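Phosphoserine aminotransferase (Bacillus circulans, PDB 2C0R) catalyses the reversible, pyridoxal-phosphate-dependent transamination that makes phosphoserine for serine biosynthesis and phosphohydroxythreonine on the route to pyridoxine 5'-phosphate. Local coordinates at residues I171-S176 against L190-A195; D177-P182 against K197-S202; E152-A157 against K326-V331; N299-L304 against G333-I338. The protein carries 1 engineered substitution. One frame throughout, in Å; residues are numbered along the deposited sequence.

Contact 1: I171-S176 against L190-A195; sequences IGDMSS and LVYAGA. With PLP (pyridoxal-5'-phosphate), chain C.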
loop_
_atom_site.group_PDB
_atom_site.type_symbol
_atom_site.label_atom_id
_atom_site.label_comp_id
_atom_site.label_asym_id
_atom_site.label_seq_id
_atom_site.Cartn_x
_atom_site.Cartn_y
_atom_site.Cartn_z
ATOM N N ILE A 171 -2.809 1.618 -23.347
ATOM C CA ILE A 171 -2.533 1.592 -21.899
ATOM C C ILE A 171 -1.198 2.286 -21.649
ATOM O O ILE A 171 -0.222 2.003 -22.339
ATOM C CB ILE A 171 -2.516 0.150 -21.394
ATOM C CG1 ILE A 171 -3.889 -0.479 -21.664
ATOM C CG2 ILE A 171 -2.114 0.073 -19.926
ATOM C CD1 ILE A 171 -3.993 -1.907 -21.139
ATOM N N GLY A 172 -1.148 3.197 -20.688
ATOM C CA GLY A 172 0.084 3.981 -20.453
ATOM C C GLY A 172 0.508 3.882 -18.985
ATOM O O GLY A 172 -0.259 4.194 -18.085
ATOM N N ASP A 173 1.761 3.477 -18.830
ATOM C CA ASP A 173 2.409 3.646 -17.535
ATOM C C ASP A 173 2.923 5.078 -17.426
ATOM O O ASP A 173 3.939 5.396 -18.014
ATOM C CB ASP A 173 3.583 2.672 -17.441
ATOM C CG ASP A 173 4.378 2.805 -16.156
ATOM O OD1 ASP A 173 4.054 3.659 -15.303
ATOM O OD2 ASP A 173 5.335 2.017 -15.991
ATOM N N MET A 174 2.198 5.922 -16.714
ATOM C CA MET A 174 2.558 7.299 -16.519
ATOM C C MET A 174 3.104 7.513 -15.111
ATOM O O MET A 174 2.976 8.636 -14.599
ATOM C CB MET A 174 1.336 8.173 -16.742
ATOM C CG MET A 174 0.795 8.098 -18.142
ATOM S SD MET A 174 -0.508 9.338 -18.408
ATOM C CE MET A 174 -0.742 9.141 -20.183
ATOM N N SER A 175 3.686 6.465 -14.526
ATOM C CA SER A 175 4.149 6.667 -13.149
ATOM C C SER A 175 5.006 7.923 -12.924
ATOM O O SER A 175 4.783 8.656 -11.948
ATOM C CB SER A 175 4.987 5.472 -12.717
ATOM O OG SER A 175 4.170 4.288 -12.660
ATOM N N SER A 176 5.940 8.202 -13.831
ATOM C CA SER A 176 6.833 9.317 -13.559
ATOM C C SER A 176 6.425 10.606 -14.262
ATOM O O SER A 176 7.199 11.570 -14.161
ATOM C CB SER A 176 8.254 8.883 -13.847
ATOM O OG SER A 176 8.381 8.335 -15.143
ATOM N N LEU A 190 -6.625 2.759 -20.367
ATOM C CA LEU A 190 -6.162 2.643 -18.975
ATOM C C LEU A 190 -4.852 3.420 -18.820
ATOM O O LEU A 190 -3.938 3.260 -19.625
ATOM C CB LEU A 190 -5.924 1.191 -18.551
ATOM C CG LEU A 190 -5.633 0.921 -17.067
ATOM C CD1 LEU A 190 -6.202 -0.464 -16.751
ATOM C CD2 LEU A 190 -4.154 0.964 -16.741
ATOM N N VAL A 191 -4.766 4.269 -17.819
ATOM C CA VAL A 191 -3.495 4.883 -17.454
ATOM C C VAL A 191 -3.228 4.581 -15.996
ATOM O O VAL A 191 -4.143 4.493 -15.156
ATOM C CB VAL A 191 -3.430 6.407 -17.658
ATOM C CG1 VAL A 191 -3.730 6.761 -19.126
ATOM C CG2 VAL A 191 -4.396 7.170 -16.806
ATOM N N TYR A 192 -1.960 4.392 -15.647
ATOM C CA TYR A 192 -1.666 4.076 -14.248
ATOM C C TYR A 192 -0.365 4.746 -13.823
ATOM O O TYR A 192 0.501 5.111 -14.639
ATOM C CB TYR A 192 -1.554 2.595 -14.023
ATOM C CG TYR A 192 -0.482 1.833 -14.726
ATOM C CD1 TYR A 192 0.650 1.390 -14.063
ATOM C CD2 TYR A 192 -0.617 1.522 -16.081
ATOM C CE1 TYR A 192 1.677 0.678 -14.676
ATOM C CE2 TYR A 192 0.380 0.787 -16.680
ATOM C CZ TYR A 192 1.514 0.372 -16.018
ATOM O OH TYR A 192 2.476 -0.385 -16.604
ATOM N N ALA A 193 -0.234 4.899 -12.499
ATOM C CA ALA A 193 0.942 5.555 -11.951
ATOM C C ALA A 193 1.095 5.170 -10.487
ATOM O O ALA A 193 0.156 5.396 -9.708
ATOM C CB ALA A 193 0.824 7.065 -11.986
ATOM N N GLY A 194 2.247 4.697 -10.084
ATOM C CA GLY A 194 2.561 4.716 -8.658
ATOM C C GLY A 194 2.538 6.169 -8.236
ATOM O O GLY A 194 3.073 7.033 -8.914
ATOM N N ALA A 195 1.887 6.462 -7.116
ATOM C CA ALA A 195 1.741 7.858 -6.765
ATOM C C ALA A 195 3.035 8.550 -6.328
ATOM O O ALA A 195 3.085 9.764 -6.382
ATOM C CB ALA A 195 0.744 8.026 -5.616
HETATM N N1 PLP C . 6.990 2.465 -13.976
HETATM C C2 PLP C . 7.703 3.627 -13.964
HETATM C C2A PLP C . 7.687 4.459 -15.245
HETATM C C3 PLP C . 8.378 4.019 -12.846
HETATM O O3 PLP C . 9.042 5.205 -12.801
HETATM C C4 PLP C . 8.264 3.249 -11.701
HETATM C C4A PLP C . 9.015 3.685 -10.441
HETATM C C5 PLP C . 7.606 2.039 -11.760
HETATM C C6 PLP C . 6.894 1.677 -12.859
HETATM C C5A PLP C . 7.613 1.091 -10.553
HETATM O O4P PLP C . 6.754 1.593 -9.535
HETATM P P PLP C . 6.542 0.825 -8.154
HETATM O O1P PLP C . 5.444 1.575 -7.454
HETATM O O2P PLP C . 7.879 0.939 -7.453
HETATM O O3P PLP C . 6.196 -0.580 -8.500
HETATM O O HOH W 1 3.334 9.549 -9.872
#

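Contact 2: D177-P182 against K197-S202; sequences DILSRP and KNLGPS. With PLP (pyridoxal-5'-phosphate), chain C.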
loop_
_atom_site.group_PDB
_atom_site.type_symbol
_atom_site.label_atom_id
_atom_site.label_comp_id
_atom_site.label_asym_id
_atom_site.label_seq_id
_atom_site.Cartn_x
_atom_site.Cartn_y
_atom_site.Cartn_z
ATOM N N ASP A 177 5.246 10.690 -14.873
ATOM C CA ASP A 177 4.866 12.007 -15.432
ATOM C C ASP A 177 3.362 12.265 -15.330
ATOM O O ASP A 177 2.855 13.267 -15.841
ATOM C CB ASP A 177 5.365 12.233 -16.849
ATOM C CG ASP A 177 4.623 11.477 -17.944
ATOM O OD1 ASP A 177 3.655 10.764 -17.662
ATOM O OD2 ASP A 177 5.061 11.639 -19.104
ATOM N N ILE A 178 2.576 11.420 -14.634
ATOM C CA ILE A 178 1.140 11.682 -14.604
ATOM C C ILE A 178 0.843 12.987 -13.917
ATOM O O ILE A 178 1.412 13.330 -12.864
ATOM C CB ILE A 178 0.396 10.514 -13.916
ATOM C CG1 ILE A 178 -1.084 10.534 -14.338
ATOM C CG2 ILE A 178 0.596 10.559 -12.419
ATOM C CD1 ILE A 178 -1.853 9.323 -13.854
ATOM N N LEU A 179 -0.073 13.743 -14.481
ATOM C CA LEU A 179 -0.455 15.087 -14.020
ATOM C C LEU A 179 0.731 16.056 -13.968
ATOM O O LEU A 179 0.731 16.989 -13.180
ATOM C CB LEU A 179 -1.185 15.040 -12.662
ATOM C CG LEU A 179 -2.317 14.044 -12.547
ATOM C CD1 LEU A 179 -3.033 14.264 -11.194
ATOM C CD2 LEU A 179 -3.333 14.135 -13.688
ATOM N N SER A 180 1.665 15.855 -14.907
ATOM C CA SER A 180 2.701 16.859 -15.159
ATOM C C SER A 180 2.341 17.709 -16.370
ATOM O O SER A 180 2.997 18.736 -16.616
ATOM C CB SER A 180 4.052 16.212 -15.427
ATOM O OG SER A 180 4.049 15.445 -16.601
ATOM N N ARG A 181 1.322 17.290 -17.106
ATOM C CA ARG A 181 1.049 17.913 -18.389
ATOM C C ARG A 181 -0.362 17.536 -18.813
ATOM O O ARG A 181 -0.801 16.446 -18.460
ATOM C CB ARG A 181 2.056 17.479 -19.474
ATOM C CG ARG A 181 2.281 15.989 -19.610
ATOM C CD ARG A 181 2.665 15.472 -20.993
ATOM N NE ARG A 181 2.999 14.040 -20.845
ATOM C CZ ARG A 181 3.810 13.418 -21.703
ATOM N NH1 ARG A 181 4.122 12.125 -21.564
ATOM N NH2 ARG A 181 4.310 14.126 -22.733
ATOM N N PRO A 182 -1.041 18.380 -19.550
ATOM C CA PRO A 182 -2.336 17.974 -20.104
ATOM C C PRO A 182 -2.110 16.810 -21.058
ATOM O O PRO A 182 -1.117 16.661 -21.759
ATOM C CB PRO A 182 -2.798 19.190 -20.903
ATOM C CG PRO A 182 -1.997 20.333 -20.362
ATOM C CD PRO A 182 -0.663 19.754 -19.936
ATOM N N LYS A 197 5.979 9.072 -7.431
ATOM C CA LYS A 197 6.947 9.740 -8.275
ATOM C C LYS A 197 6.466 11.182 -8.398
ATOM O O LYS A 197 6.985 12.163 -7.896
ATOM C CB LYS A 197 7.024 9.092 -9.634
ATOM C CG LYS A 197 8.148 8.131 -9.924
ATOM C CD LYS A 197 8.022 6.894 -9.073
ATOM C CE LYS A 197 9.282 6.058 -9.228
ATOM N NZ LYS A 197 9.210 5.063 -10.323
ATOM N N ASN A 198 5.369 11.340 -9.139
ATOM C CA ASN A 198 5.046 12.717 -9.491
ATOM C C ASN A 198 3.967 13.276 -8.588
ATOM O O ASN A 198 3.830 14.503 -8.585
ATOM C CB ASN A 198 4.612 12.901 -10.958
ATOM C CG ASN A 198 4.553 14.373 -11.258
ATOM O OD1 ASN A 198 5.438 15.095 -10.784
ATOM N ND2 ASN A 198 3.601 14.900 -11.990
ATOM N N LEU A 199 3.280 12.424 -7.841
ATOM C CA LEU A 199 2.339 12.994 -6.859
ATOM C C LEU A 199 3.024 13.062 -5.501
ATOM O O LEU A 199 2.954 14.096 -4.809
ATOM C CB LEU A 199 1.037 12.180 -6.906
ATOM C CG LEU A 199 0.599 11.994 -8.388
ATOM C CD1 LEU A 199 -0.602 11.078 -8.499
ATOM C CD2 LEU A 199 0.331 13.351 -9.035
ATOM N N GLY A 200 3.719 12.002 -5.120
ATOM C CA GLY A 200 4.507 11.963 -3.908
ATOM C C GLY A 200 4.102 10.931 -2.900
ATOM O O GLY A 200 4.962 10.333 -2.298
ATOM N N PRO A 201 2.858 10.686 -2.542
ATOM C CA PRO A 201 2.611 9.661 -1.504
ATOM C C PRO A 201 2.991 8.234 -1.910
ATOM O O PRO A 201 2.697 7.917 -3.054
ATOM C CB PRO A 201 1.094 9.725 -1.326
ATOM C CG PRO A 201 0.610 10.923 -2.058
ATOM C CD PRO A 201 1.662 11.365 -3.034
ATOM N N SER A 202 3.581 7.310 -1.140
ATOM C CA SER A 202 3.920 5.950 -1.569
ATOM C C SER A 202 2.854 4.972 -1.083
ATOM O O SER A 202 2.213 5.294 -0.081
ATOM C CB SER A 202 5.289 5.495 -1.062
ATOM O OG SER A 202 5.666 4.248 -1.603
HETATM N N1 PLP C . 6.990 2.465 -13.976
HETATM C C2 PLP C . 7.703 3.627 -13.964
HETATM C C2A PLP C . 7.687 4.459 -15.245
HETATM C C3 PLP C . 8.378 4.019 -12.846
HETATM O O3 PLP C . 9.042 5.205 -12.801
HETATM C C4 PLP C . 8.264 3.249 -11.701
HETATM C C4A PLP C . 9.015 3.685 -10.441
HETATM C C5 PLP C . 7.606 2.039 -11.760
HETATM C C6 PLP C . 6.894 1.677 -12.859
HETATM C C5A PLP C . 7.613 1.091 -10.553
HETATM O O4P PLP C . 6.754 1.593 -9.535
HETATM P P PLP C . 6.542 0.825 -8.154
HETATM O O1P PLP C . 5.444 1.575 -7.454
HETATM O O2P PLP C . 7.879 0.939 -7.453
HETATM O O3P PLP C . 6.196 -0.580 -8.500
#

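Contact 3: E152-A157 against K326-V331; sequences ETIEGA and KGHRSV. With PLP (pyridoxal-5'-phosphate), chain C.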
loop_
_atom_site.group_PDB
_atom_site.type_symbol
_atom_site.label_atom_id
_atom_site.label_comp_id
_atom_site.label_asym_id
_atom_site.label_seq_id
_atom_site.Cartn_x
_atom_site.Cartn_y
_atom_site.Cartn_z
ATOM N N GLU A 152 10.133 7.289 -19.411
ATOM C CA GLU A 152 11.088 6.277 -18.990
ATOM C C GLU A 152 11.999 6.943 -17.965
ATOM O O GLU A 152 12.979 7.606 -18.365
ATOM C CB GLU A 152 11.872 5.753 -20.196
ATOM C CG GLU A 152 11.056 4.736 -20.989
ATOM C CD GLU A 152 10.932 3.372 -20.338
ATOM O OE1 GLU A 152 11.312 3.206 -19.165
ATOM O OE2 GLU A 152 10.438 2.440 -21.008
ATOM N N THR A 153 11.628 6.709 -16.740
ATOM C CA THR A 153 12.230 7.348 -15.576
ATOM C C THR A 153 13.724 7.115 -15.446
ATOM O O THR A 153 14.408 8.007 -14.925
ATOM C CB THR A 153 11.573 6.716 -14.309
ATOM O OG1 THR A 153 10.195 6.484 -14.659
ATOM C CG2 THR A 153 11.700 7.691 -13.160
ATOM N N ILE A 154 14.199 5.933 -15.868
ATOM C CA ILE A 154 15.628 5.622 -15.680
ATOM C C ILE A 154 16.472 6.169 -16.817
ATOM O O ILE A 154 17.591 6.648 -16.595
ATOM C CB ILE A 154 15.804 4.093 -15.508
ATOM C CG1 ILE A 154 15.336 3.689 -14.111
ATOM C CG2 ILE A 154 17.228 3.659 -15.812
ATOM C CD1 ILE A 154 15.161 2.206 -13.876
ATOM N N GLU A 155 15.950 6.066 -18.039
ATOM C CA GLU A 155 16.701 6.545 -19.194
ATOM C C GLU A 155 16.568 8.050 -19.408
ATOM O O GLU A 155 17.471 8.667 -19.995
ATOM C CB GLU A 155 16.247 5.780 -20.440
ATOM C CG GLU A 155 16.948 4.419 -20.584
ATOM C CD GLU A 155 16.385 3.318 -19.724
ATOM O OE1 GLU A 155 15.155 3.341 -19.561
ATOM O OE2 GLU A 155 17.021 2.402 -19.151
ATOM N N GLY A 156 15.480 8.659 -18.939
ATOM C CA GLY A 156 15.295 10.088 -19.113
ATOM C C GLY A 156 14.633 10.440 -20.449
ATOM O O GLY A 156 14.828 11.544 -20.950
ATOM N N ALA A 157 13.812 9.551 -21.013
ATOM C CA ALA A 157 13.144 9.777 -22.275
ATOM C C ALA A 157 11.643 9.916 -21.997
ATOM O O ALA A 157 11.102 9.325 -21.043
ATOM C CB ALA A 157 13.369 8.661 -23.285
ATOM N N LYS A 326 22.668 10.737 -8.219
ATOM C CA LYS A 326 23.321 9.580 -8.842
ATOM C C LYS A 326 22.337 8.834 -9.737
ATOM O O LYS A 326 21.224 8.574 -9.233
ATOM C CB LYS A 326 23.814 8.645 -7.741
ATOM C CG LYS A 326 24.762 7.542 -8.148
ATOM C CD LYS A 326 25.153 6.683 -6.947
ATOM C CE LYS A 326 25.903 5.422 -7.338
ATOM N NZ LYS A 326 27.249 5.335 -6.713
ATOM N N GLY A 327 22.702 8.492 -10.963
ATOM C CA GLY A 327 21.809 7.810 -11.924
ATOM C C GLY A 327 21.429 6.456 -11.364
ATOM O O GLY A 327 22.115 6.005 -10.465
ATOM N N HIS A 328 20.363 5.845 -11.880
ATOM C CA HIS A 328 20.042 4.505 -11.352
ATOM C C HIS A 328 21.168 3.529 -11.591
ATOM O O HIS A 328 21.905 3.650 -12.574
ATOM C CB HIS A 328 18.776 4.117 -12.113
ATOM C CG HIS A 328 18.231 2.791 -11.669
ATOM N ND1 HIS A 328 18.626 1.570 -12.157
ATOM C CD2 HIS A 328 17.281 2.544 -10.747
ATOM C CE1 HIS A 328 17.944 0.615 -11.549
ATOM N NE2 HIS A 328 17.125 1.184 -10.688
ATOM N N ARG A 329 21.403 2.513 -10.761
ATOM C CA ARG A 329 22.646 1.760 -10.958
ATOM C C ARG A 329 22.748 0.998 -12.269
ATOM O O ARG A 329 23.870 0.707 -12.694
ATOM C CB ARG A 329 22.832 0.774 -9.795
ATOM C CG ARG A 329 21.525 0.170 -9.308
ATOM C CD ARG A 329 21.142 0.647 -7.920
ATOM N NE ARG A 329 20.749 -0.455 -7.023
ATOM C CZ ARG A 329 20.630 -0.270 -5.711
ATOM N NH1 ARG A 329 20.277 -1.236 -4.885
ATOM N NH2 ARG A 329 20.871 0.936 -5.198
ATOM N N SER A 330 21.660 0.649 -12.943
ATOM C CA SER A 330 21.781 -0.086 -14.190
ATOM C C SER A 330 22.281 0.765 -15.343
ATOM O O SER A 330 22.592 0.197 -16.394
ATOM C CB SER A 330 20.422 -0.655 -14.641
ATOM O OG SER A 330 19.417 0.332 -14.508
ATOM N N VAL A 331 22.301 2.085 -15.141
ATOM C CA VAL A 331 22.631 2.917 -16.291
ATOM C C VAL A 331 23.759 3.889 -16.008
ATOM O O VAL A 331 24.354 4.389 -16.965
ATOM C CB VAL A 331 21.393 3.694 -16.782
ATOM C CG1 VAL A 331 20.376 2.684 -17.293
ATOM C CG2 VAL A 331 20.822 4.541 -15.678
HETATM N N1 PLP C . 6.990 2.465 -13.976
HETATM C C2 PLP C . 7.703 3.627 -13.964
HETATM C C2A PLP C . 7.687 4.459 -15.245
HETATM C C3 PLP C . 8.378 4.019 -12.846
HETATM O O3 PLP C . 9.042 5.205 -12.801
HETATM C C4 PLP C . 8.264 3.249 -11.701
HETATM C C4A PLP C . 9.015 3.685 -10.441
HETATM C C5 PLP C . 7.606 2.039 -11.760
HETATM C C6 PLP C . 6.894 1.677 -12.859
HETATM C C5A PLP C . 7.613 1.091 -10.553
HETATM O O4P PLP C . 6.754 1.593 -9.535
HETATM P P PLP C . 6.542 0.825 -8.154
HETATM O O1P PLP C . 5.444 1.575 -7.454
HETATM O O2P PLP C . 7.879 0.939 -7.453
HETATM O O3P PLP C . 6.196 -0.580 -8.500
HETATM O O HOH W 2 19.230 7.088 -14.110
#

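Contact 4: N299-L304 against G333-I338; sequences NITFRL and GLRASI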
loop_
_atom_site.group_PDB
_atom_site.type_symbol
_atom_site.label_atom_id
_atom_site.label_comp_id
_atom_site.label_asym_id
_atom_site.label_seq_id
_atom_site.Cartn_x
_atom_site.Cartn_y
_atom_site.Cartn_z
ATOM N N ASN A 299 12.701 13.576 -15.715
ATOM C CA ASN A 299 13.950 12.940 -15.276
ATOM C C ASN A 299 15.025 13.287 -16.311
ATOM O O ASN A 299 14.980 12.763 -17.414
ATOM C CB ASN A 299 13.851 11.404 -15.108
ATOM C CG ASN A 299 12.644 10.995 -14.281
ATOM O OD1 ASN A 299 11.566 10.740 -14.814
ATOM N ND2 ASN A 299 12.857 10.923 -12.968
ATOM N N ILE A 300 15.929 14.170 -15.904
ATOM C CA ILE A 300 16.980 14.596 -16.823
ATOM C C ILE A 300 18.237 13.821 -16.558
ATOM O O ILE A 300 18.822 13.875 -15.486
ATOM C CB ILE A 300 17.220 16.087 -16.637
ATOM C CG1 ILE A 300 15.948 16.873 -16.947
ATOM C CG2 ILE A 300 18.432 16.515 -17.441
ATOM C CD1 ILE A 300 16.142 18.380 -16.902
ATOM N N THR A 301 18.647 13.076 -17.579
ATOM C CA THR A 301 19.807 12.203 -17.373
ATOM C C THR A 301 20.980 12.754 -18.145
ATOM O O THR A 301 20.863 13.306 -19.243
ATOM C CB THR A 301 19.463 10.773 -17.795
ATOM O OG1 THR A 301 18.919 10.848 -19.132
ATOM C CG2 THR A 301 18.380 10.195 -16.868
ATOM N N PHE A 302 22.144 12.639 -17.504
ATOM C CA PHE A 302 23.355 13.154 -18.147
ATOM C C PHE A 302 24.585 12.450 -17.575
ATOM O O PHE A 302 24.526 11.771 -16.552
ATOM C CB PHE A 302 23.446 14.681 -18.010
ATOM C CG PHE A 302 23.449 15.248 -16.601
ATOM C CD1 PHE A 302 24.637 15.747 -16.097
ATOM C CD2 PHE A 302 22.323 15.273 -15.815
ATOM C CE1 PHE A 302 24.676 16.287 -14.823
ATOM C CE2 PHE A 302 22.359 15.820 -14.538
ATOM C CZ PHE A 302 23.555 16.327 -14.038
ATOM N N ARG A 303 25.694 12.630 -18.331
ATOM C CA ARG A 303 26.906 11.933 -17.985
ATOM C C ARG A 303 28.083 12.912 -17.989
ATOM O O ARG A 303 28.040 13.934 -18.682
ATOM C CB ARG A 303 27.278 10.858 -19.004
ATOM C CG ARG A 303 26.283 9.854 -19.452
ATOM C CD ARG A 303 26.959 8.920 -20.445
ATOM N NE ARG A 303 26.235 7.688 -20.635
ATOM C CZ ARG A 303 25.721 6.742 -19.877
ATOM N NH1 ARG A 303 25.775 6.737 -18.553
ATOM N NH2 ARG A 303 25.101 5.722 -20.475
ATOM N N LEU A 304 29.100 12.525 -17.230
ATOM C CA LEU A 304 30.396 13.211 -17.329
ATOM C C LEU A 304 31.366 12.282 -18.055
ATOM O O LEU A 304 30.949 11.248 -18.545
ATOM C CB LEU A 304 30.916 13.561 -15.947
ATOM C CG LEU A 304 30.218 14.732 -15.249
ATOM C CD1 LEU A 304 28.770 14.441 -14.929
ATOM C CD2 LEU A 304 31.005 15.009 -13.969
ATOM N N GLY A 333 25.703 7.365 -14.783
ATOM C CA GLY A 333 25.436 8.762 -15.039
ATOM C C GLY A 333 24.770 9.384 -13.816
ATOM O O GLY A 333 24.844 8.897 -12.684
ATOM N N LEU A 334 24.117 10.500 -14.099
ATOM C CA LEU A 334 23.387 11.337 -13.188
ATOM C C LEU A 334 21.958 11.473 -13.698
ATOM O O LEU A 334 21.664 11.290 -14.891
ATOM C CB LEU A 334 23.971 12.753 -13.089
ATOM C CG LEU A 334 25.392 12.897 -12.547
ATOM C CD1 LEU A 334 25.613 12.248 -11.175
ATOM C CD2 LEU A 334 26.420 12.328 -13.517
ATOM N N ARG A 335 21.094 11.759 -12.741
ATOM C CA ARG A 335 19.673 11.901 -13.062
ATOM C C ARG A 335 19.110 12.958 -12.104
ATOM O O ARG A 335 19.118 12.727 -10.892
ATOM C CB ARG A 335 18.917 10.595 -12.878
ATOM C CG ARG A 335 17.410 10.758 -13.099
ATOM C CD ARG A 335 16.712 9.391 -13.153
ATOM N NE ARG A 335 16.972 8.610 -11.936
ATOM C CZ ARG A 335 16.349 7.500 -11.585
ATOM N NH1 ARG A 335 15.363 6.982 -12.334
ATOM N NH2 ARG A 335 16.686 6.869 -10.459
ATOM N N ALA A 336 18.643 14.057 -12.646
ATOM C CA ALA A 336 17.968 15.089 -11.896
ATOM C C ALA A 336 16.466 14.881 -12.101
ATOM O O ALA A 336 15.991 15.157 -13.197
ATOM C CB ALA A 336 18.382 16.473 -12.370
ATOM N N SER A 337 15.815 14.393 -11.054
ATOM C CA SER A 337 14.364 14.194 -11.134
ATOM C C SER A 337 13.645 15.447 -10.662
ATOM O O SER A 337 13.983 15.945 -9.572
ATOM C CB SER A 337 13.997 12.961 -10.302
ATOM O OG SER A 337 14.612 11.799 -10.847
ATOM N N ILE A 338 12.753 15.935 -11.521
ATOM C CA ILE A 338 12.267 17.300 -11.351
ATOM C C ILE A 338 10.754 17.340 -11.478
ATOM O O ILE A 338 10.132 18.196 -12.106
ATOM C CB ILE A 338 12.953 18.267 -12.330
ATOM C CG1 ILE A 338 12.909 17.728 -13.766
ATOM C CG2 ILE A 338 14.384 18.558 -11.887
ATOM C CD1 ILE A 338 13.448 18.819 -14.730
#

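Contact 1: I171-S176 against L190-A195
The apolar centre is the pairing of I171 and L190, whose branches CG2 and CD2 meet at 3.9 Å on the face of the sheet that also carries D173 and Y192. The two strands run parallel, neighbours in the seven-stranded mixed sheet of the large domain of a class-V aminotransferase, and G172, in the first strand, gives its N to L190 O and takes Y192 N on its O. On the opposite face V191 packs its CG1 against the terminal methyl of M174.

Further along, the Y192 ring lies under D173, whose CA sits over the ring face 3.8 Å from its centroid, while the hydroxyl of Y192 goes on to H147. The D173 side chain, with CG anti to the backbone N (chi1 177°), carries its carboxylate past the ring to the cofactor, where OD2 stands 2.6 Å from PLP N1. OD1 is gripped twice by S175, by OG at 2.7 Å and by the backbone N at 2.9 Å; the second bond makes an Asx turn and holds the carboxylate in place. An alanine at D173 would probably leave PLP N1 without its acidic partner and the S175 hydroxyl without its acceptor.

S175 OG in turn accepts G194 N at 3.2 Å. Glycine suits G194, since a CB there would crowd PLP O1P. At the outer end one water donates to both carbonyls, S175 O and G194 O, at 2.7 Å each.

Contact 2: D177-P182 against K197-S202
N198 reaches across to a type II beta turn, D177 to S180, and its side chain carries the polar part. CB lies 3.7 Å from I178 O; with CG anti to the backbone N (chi1 -170°), the amide continues toward the turn. At the tip the amide divides its work: ND2 gives I178 O a hydrogen bond of 2.8 Å, nearly straight at 171°, with the acceptor in the amide plane although the nitrogen sits above the carbonyl plane. ND2 also packs against S180 CB, and OD1 takes the backbone N of N340. An asparagine suits the place because it offers a donor and an acceptor from one flat group.

Beside this bond L199 brings two methyls to the turn, CD1 to I178 CG2 and CD2 to L179 CD1, each pair at 4.1 Å. L179 takes a left-handed backbone (phi 57°) at the third position of the turn, where glycine is the easier fit. D177 O closes the turn, accepting both S180 N and S180 OG, while D177 OD2 pairs with R181 NH1. K197, just before N198, leads its chain away from the turn to the cofactor, where NZ is bonded covalently to PLP C4A at 1.4 Å.

Contact 3: E152-A157 against K326-V331
I154, with H328 and V331 on its two branches, forms the tight part of this contact. The I154 tip, CD1, stands over the centre of the H328 imidazole, 3.7 Å from its centroid and only 5° off the ring normal, a CH-pi contact. The other branch, CG2, presses against both methyls of V331, with CG1 at 3.6 Å. A beta-branched isoleucine suits the place because its two arms serve two neighbours at once: one covers the ring face, the other meets the valine.

Around this patch the contact loosens toward solvent. S330 is exposed, and R329 lies over the other imidazole face. H328 ND1 and S330 OG lie 2.8 Å apart in a hydrogen bond that, with a longer one from S330 N to ND1, would restrain the ring's rotation. Between the backbones a water spans the gap, giving to I154 O at 3.0 Å and accepting from H328 N. An alanine in place of H328 would probably open a gap beside I154 CD1 and leave S330 OG without its ring partner.

E152 receives G156 and A157 opposite it in a G1 beta bulge, with glycine at the left-handed position. T153 OG1 hydrogen-bonds PLP O3 (2.5 Å). The contact thus links the cofactor pocket to a surface loop whose poorly ordered R329 packs on R43 of the second subunit, by similarity an L-glutamate-binding residue.

Contact 4: N299-L304 against G333-I338
L334 lies across the F302 ring, its CB over one face 3.8 Å from the centroid and 15° off the normal. F302 holds CG between its backbone N and carbonyl carbon (chi1 58°), and this turns the ring beneath the neighbouring strand. L304 meets L334 at about a right angle, CD1 to CD2 at 3.5 Å, tighter than usual for two methyls; the I300 and I338 tips, CD1 to CD1, are equally close.

These strands are an antiparallel pair, 299-303 and 334-337, in the three-stranded sheet of the smaller domain. I300 with A336 and F302 with L334 are hydrogen-bonded pairs, and their apolar face packs on helices 260-280, 307-319 and 344-361. G333 suits the entry to its strand, since a CB there would strike F302 O.

The other face is more polar. T301 and R335 lie side by side, pointing the same way, with T301 CG2 3.9 Å from R335 CG; T301 OG1 goes on to E155 O, and R335 NH1 to T153 O. N299 turns its amide toward S337; ND2 gives OG a bent bond (140°) of 2.9 Å, the hydroxyl oxygen close to the amide plane, and also bonds Y339 OH, while OD1 takes N151 ND2.

How the contacts relate
The centres of contacts 1 and 2 lie about 9 Å apart, near the centre of the folded chain, and their segments alternate along it: strand 170-173, the turn of contact 2, strand 190-194, then the K197 segment. A195 O and G200 N probably hydrogen-bond. Contacts 3 and 4, centres about 7 Å apart, are tied by G327 N to G333 O; contact 3 encloses contacts 1 and 2 and crosses contact 4. S176 OG meets T153 OG1 at 2.6 Å between contacts 1 and 3, whose centres are about 17 Å apart. Contacts 1 to 3 reach PLP, whereas contact 4 backs the T153 loop from the smaller domain, so the large sheet, K197 and that loop hold the cofactor.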